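Local coordinates for N-acylhomoserine lactone dependent regulatory protein (Burkholderia cenocepacia, PDB 5L10), which probably binds DNA as a LuxR-family quorum-sensing transcription regulator, this chain being its N-terminal autoinducer-binding domain, which probably senses N-acylhomoserine lactones, at residues V92-F97 / G117-G122. Numbering follows the deposited sequence.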
# COMPACT_ATOMS: atom_id res chain seq x y z
N VAL A 92 1.16 -12.54 -1.25
CA VAL A 92 1.07 -13.99 -1.36
C VAL A 92 1.41 -14.39 -2.79
O VAL A 92 0.74 -13.98 -3.74
CB VAL A 92 -0.34 -14.49 -0.98
CG1 VAL A 92 -0.48 -15.97 -1.30
CG2 VAL A 92 -0.60 -14.23 0.48
N VAL A 93 2.46 -15.20 -2.94
CA VAL A 93 2.83 -15.80 -4.22
C VAL A 93 2.28 -17.22 -4.24
O VAL A 93 2.49 -17.99 -3.30
CB VAL A 93 4.35 -15.80 -4.42
CG1 VAL A 93 4.71 -16.39 -5.77
CG2 VAL A 93 4.90 -14.39 -4.27
N TRP A 94 1.56 -17.57 -5.31
CA TRP A 94 0.92 -18.87 -5.38
C TRP A 94 1.07 -19.48 -6.77
O TRP A 94 1.31 -18.78 -7.75
CB TRP A 94 -0.56 -18.78 -4.98
CG TRP A 94 -1.32 -17.68 -5.65
CD1 TRP A 94 -1.58 -16.44 -5.15
CD2 TRP A 94 -1.94 -17.73 -6.94
NE1 TRP A 94 -2.32 -15.71 -6.06
CE2 TRP A 94 -2.56 -16.49 -7.16
CE3 TRP A 94 -2.03 -18.71 -7.94
CZ2 TRP A 94 -3.25 -16.19 -8.33
CZ3 TRP A 94 -2.72 -18.42 -9.10
CH2 TRP A 94 -3.32 -17.17 -9.29
N ASN A 95 0.92 -20.81 -6.81
CA ASN A 95 1.03 -21.61 -8.02
C ASN A 95 -0.13 -22.59 -8.05
O ASN A 95 -0.23 -23.45 -7.17
CB ASN A 95 2.37 -22.36 -8.06
CG ASN A 95 2.57 -23.17 -9.34
OD1 ASN A 95 1.65 -23.80 -9.87
ND2 ASN A 95 3.80 -23.17 -9.84
N ALA A 96 -1.00 -22.47 -9.06
CA ALA A 96 -2.21 -23.29 -9.10
C ALA A 96 -1.90 -24.78 -9.12
O ALA A 96 -2.69 -25.59 -8.62
CB ALA A 96 -3.06 -22.90 -10.30
N PHE A 97 -0.75 -25.18 -9.68
CA PHE A 97 -0.40 -26.59 -9.70
C PHE A 97 0.19 -27.09 -8.39
O PHE A 97 0.30 -28.30 -8.20
CB PHE A 97 0.60 -26.88 -10.83
CG PHE A 97 0.06 -26.60 -12.21
CD1 PHE A 97 -0.88 -27.44 -12.78
CD2 PHE A 97 0.51 -25.51 -12.94
CE1 PHE A 97 -1.38 -27.19 -14.05
CE2 PHE A 97 0.02 -25.25 -14.20
CZ PHE A 97 -0.92 -26.09 -14.76
N GLY A 117 0.59 -16.62 -9.58
CA GLY A 117 -0.02 -15.37 -9.16
C GLY A 117 0.73 -14.67 -8.05
O GLY A 117 1.44 -15.30 -7.26
N TRP A 118 0.55 -13.36 -7.99
CA TRP A 118 1.04 -12.50 -6.92
C TRP A 118 -0.17 -11.73 -6.42
O TRP A 118 -0.79 -10.97 -7.18
CB TRP A 118 2.13 -11.56 -7.44
CG TRP A 118 2.77 -10.66 -6.43
CD1 TRP A 118 3.95 -10.86 -5.79
CD2 TRP A 118 2.27 -9.40 -5.96
NE1 TRP A 118 4.22 -9.81 -4.94
CE2 TRP A 118 3.20 -8.90 -5.03
CE3 TRP A 118 1.12 -8.65 -6.24
CZ2 TRP A 118 3.02 -7.68 -4.36
CZ3 TRP A 118 0.94 -7.44 -5.58
CH2 TRP A 118 1.89 -6.97 -4.66
N SER A 119 -0.55 -11.93 -5.16
CA SER A 119 -1.75 -11.32 -4.61
C SER A 119 -1.43 -10.55 -3.34
O SER A 119 -0.69 -11.04 -2.48
CB SER A 119 -2.83 -12.37 -4.33
OG SER A 119 -3.34 -12.92 -5.53
N HIS A 120 -2.01 -9.35 -3.21
CA HIS A 120 -1.85 -8.55 -2.00
C HIS A 120 -3.18 -7.91 -1.62
O HIS A 120 -3.88 -7.34 -2.46
CB HIS A 120 -0.79 -7.46 -2.17
CG HIS A 120 -0.64 -6.61 -0.96
ND1 HIS A 120 0.19 -6.94 0.09
CD2 HIS A 120 -1.24 -5.45 -0.60
CE1 HIS A 120 0.11 -6.02 1.03
NE2 HIS A 120 -0.75 -5.10 0.63
N GLY A 121 -3.50 -7.96 -0.33
CA GLY A 121 -4.76 -7.44 0.19
C GLY A 121 -4.58 -6.16 0.98
O GLY A 121 -3.57 -5.97 1.66
N GLY A 122 -5.58 -5.29 0.90
CA GLY A 122 -5.54 -4.02 1.61
C GLY A 122 -6.90 -3.66 2.17
O GLY A 122 -7.95 -4.02 1.62
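Trp-94 lays its indole over Gly-117 where strand 92-95, an edge strand of the sheet within this chain, pairs antiparallel with strand 116-123, in the five-stranded sheet of the autoinducer-binding domain of a LuxR-type regulator. Two hydrogen-bonded pairs, Val-92 with Ser-119 and Trp-94 with Gly-117, flank the non-hydrogen-bonded pair of Val-93 and Trp-118. Trp-94 CG sits between its own backbone N and carbonyl carbon (chi1 48°), and with chi2 at -97° the ring lies over Gly-117. Gly-117 CA is then over one ring face, 3.5 Å from the centroid of the six-membered ring, in a CH-pi contact; Trp-94 CE2 and CZ2 each lie 3.4 Å from Gly-117 CA. The same pair is closed by two backbone bonds: Gly-117 N donates to Trp-94 O at 2.9 Å, and Trp-94 N donates to Gly-117 O. Ile-81 of helix 80-87 touches both Trp-94 and Ser-119, while Trp-106 of helix 103-111 meets the indole with its own ring. On the other face of the sheet Val-93 CG2 reaches Trp-118 CD1 at 4.0 Å. Ser-119 OG, which also hydrogen-bonds Thr-133 OG1 on the next strand, takes the indole N-H almost straight and in the ring plane, with Trp-94 NE1 3.0 Å from Ser-119 OG.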